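Local atomic coordinates of Baccell_00875 (Bacteroides cellulosilyticus DSM 14838, PDB entry 5NO8), a protein that probably acts as a polysaccharide lyase that removes the L-rhamnose caps, linked to glucuronic acid, from complex arabinogalactan proteins. Residues M572-E576 with V621-Y625. Sequence-based numbering, arbitrary orientation.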
loop_
_atom_site.group_PDB
_atom_site.type_symbol
_atom_site.label_atom_id
_atom_site.label_comp_id
_atom_site.label_asym_id
_atom_site.label_seq_id
_atom_site.Cartn_x
_atom_site.Cartn_y
_atom_site.Cartn_z
ATOM N N MET A 572 7.608 11.636 -11.201
ATOM C CA MET A 572 7.538 10.155 -11.259
ATOM C C MET A 572 8.363 9.462 -10.177
ATOM O O MET A 572 7.841 8.549 -9.565
ATOM C CB MET A 572 7.918 9.607 -12.633
ATOM C CG MET A 572 6.813 9.761 -13.658
ATOM S SD MET A 572 5.440 8.618 -13.388
ATOM C CE MET A 572 6.220 7.116 -13.929
ATOM N N PRO A 573 9.628 9.893 -9.933
ATOM C CA PRO A 573 10.433 9.222 -8.893
ATOM C C PRO A 573 9.852 9.350 -7.484
ATOM O O PRO A 573 10.002 8.432 -6.657
ATOM C CB PRO A 573 11.798 9.914 -8.989
ATOM C CG PRO A 573 11.825 10.507 -10.360
ATOM C CD PRO A 573 10.418 10.959 -10.582
ATOM N N VAL A 574 9.193 10.466 -7.213
ATOM C CA VAL A 574 8.502 10.687 -5.969
ATOM C C VAL A 574 7.302 9.728 -5.827
ATOM O O VAL A 574 7.067 9.160 -4.743
ATOM C CB VAL A 574 8.139 12.191 -5.825
ATOM C CG1 VAL A 574 7.228 12.448 -4.660
ATOM C CG2 VAL A 574 9.421 13.014 -5.695
ATOM N N LEU A 575 6.583 9.490 -6.924
ATOM C CA LEU A 575 5.495 8.517 -6.894
ATOM C C LEU A 575 5.999 7.088 -6.748
ATOM O O LEU A 575 5.411 6.276 -5.994
ATOM C CB LEU A 575 4.649 8.603 -8.167
ATOM C CG LEU A 575 3.485 7.622 -8.230
ATOM C CD1 LEU A 575 2.573 7.823 -7.061
ATOM C CD2 LEU A 575 2.697 7.802 -9.511
ATOM N N GLU A 576 7.068 6.769 -7.458
ATOM C CA GLU A 576 7.627 5.419 -7.426
ATOM C C GLU A 576 8.209 5.050 -6.080
ATOM O O GLU A 576 8.254 3.862 -5.740
ATOM C CB GLU A 576 8.670 5.203 -8.531
ATOM C CG GLU A 576 8.039 5.277 -9.916
ATOM C CD GLU A 576 8.987 4.916 -11.031
ATOM O OE1 GLU A 576 9.803 3.984 -10.847
ATOM O OE2 GLU A 576 8.894 5.534 -12.107
ATOM N N VAL A 621 -1.347 5.969 -13.642
ATOM C CA VAL A 621 -0.240 6.834 -13.977
ATOM C C VAL A 621 0.754 6.166 -14.902
ATOM O O VAL A 621 1.211 6.786 -15.877
ATOM C CB VAL A 621 0.496 7.339 -12.711
ATOM C CG1 VAL A 621 1.833 8.004 -13.074
ATOM C CG2 VAL A 621 -0.397 8.278 -11.923
ATOM N N TYR A 622 1.138 4.919 -14.590
ATOM C CA TYR A 622 2.090 4.189 -15.402
ATOM C C TYR A 622 1.540 3.942 -16.806
ATOM O O TYR A 622 2.288 4.039 -17.775
ATOM C CB TYR A 622 2.453 2.841 -14.775
ATOM C CG TYR A 622 3.256 2.889 -13.504
ATOM C CD1 TYR A 622 3.875 4.075 -13.061
ATOM C CD2 TYR A 622 3.420 1.741 -12.731
ATOM C CE1 TYR A 622 4.637 4.090 -11.907
ATOM C CE2 TYR A 622 4.176 1.766 -11.572
ATOM C CZ TYR A 622 4.793 2.935 -11.182
ATOM O OH TYR A 622 5.522 2.973 -10.010
ATOM N N TYR A 623 0.247 3.636 -16.883
ATOM C CA TYR A 623 -0.473 3.483 -18.167
ATOM C C TYR A 623 -0.408 4.775 -19.003
ATOM O O TYR A 623 -0.009 4.753 -20.186
ATOM C CB TYR A 623 -1.912 3.039 -17.892
ATOM C CG TYR A 623 -2.908 3.283 -18.996
ATOM C CD1 TYR A 623 -3.026 2.394 -20.068
ATOM C CD2 TYR A 623 -3.764 4.374 -18.945
ATOM C CE1 TYR A 623 -3.959 2.620 -21.082
ATOM C CE2 TYR A 623 -4.687 4.610 -19.934
ATOM C CZ TYR A 623 -4.770 3.745 -21.001
ATOM O OH TYR A 623 -5.703 4.015 -21.969
ATOM N N TYR A 624 -0.742 5.895 -18.380
ATOM C CA TYR A 624 -0.680 7.180 -19.097
ATOM C C TYR A 624 0.752 7.553 -19.456
ATOM O O TYR A 624 1.001 8.087 -20.541
ATOM C CB TYR A 624 -1.317 8.313 -18.303
ATOM C CG TYR A 624 -2.811 8.247 -18.134
ATOM C CD1 TYR A 624 -3.657 8.216 -19.236
ATOM C CD2 TYR A 624 -3.390 8.253 -16.874
ATOM C CE1 TYR A 624 -5.021 8.168 -19.092
ATOM C CE2 TYR A 624 -4.754 8.216 -16.718
ATOM C CZ TYR A 624 -5.569 8.161 -17.845
ATOM O OH TYR A 624 -6.912 8.125 -17.696
ATOM N N TYR A 625 1.702 7.295 -18.556
ATOM C CA TYR A 625 3.093 7.617 -18.811
ATOM C C TYR A 625 3.617 6.831 -20.037
ATOM O O TYR A 625 4.380 7.377 -20.841
ATOM C CB TYR A 625 3.937 7.345 -17.567
ATOM C CG TYR A 625 5.384 7.659 -17.744
ATOM C CD1 TYR A 625 5.854 8.955 -17.590
ATOM C CD2 TYR A 625 6.286 6.674 -18.099
ATOM C CE1 TYR A 625 7.201 9.250 -17.765
ATOM C CE2 TYR A 625 7.632 6.959 -18.288
ATOM C CZ TYR A 625 8.087 8.251 -18.107
ATOM O OH TYR A 625 9.425 8.531 -18.296
#
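The carboxylate of E576, whose CG lies 3.4 Å from the Y622 OH, is gripped by two residues of helix 632-644: OE1 forms a salt bridge with R637 and OE2 a hydrogen bond with the Y634 hydroxyl. E576 CG meets Y622 OH and CE1 obliquely, while the carboxylate, its plane 78° from that of the ring, goes on to these partners. No hydrogen bond links the two segments, which meet mostly by apolar packing. M572 carries most of it. Bends at chi2 and chi3 (both -73°) bring M572 CE back over one face of the Y625 ring, 4.1 Å from its centroid, a CH-pi contact, while SD approaches more obliquely to make a Met-aromatic pair. M572 CE also comes within 3.9 Å of Y622 CD1, wedged between two tyrosines about one helical turn apart. Beside it, L575 CD2 and V621 CG1 meet tip to tip at 3.7 Å. Replacing Y622 by an alanine is likely to open a gap beside M572 CE and E576 CG and to cost Y634 an edge-to-face partner. The segments 572-576 and 621-625, from helices 562-576 and 615-629, run roughly antiparallel (150°), their axes 12.5 Å apart at closest approach, with Y634 edge-to-face with Y622 and Y625 and helix 542-559 touching L575 and V621.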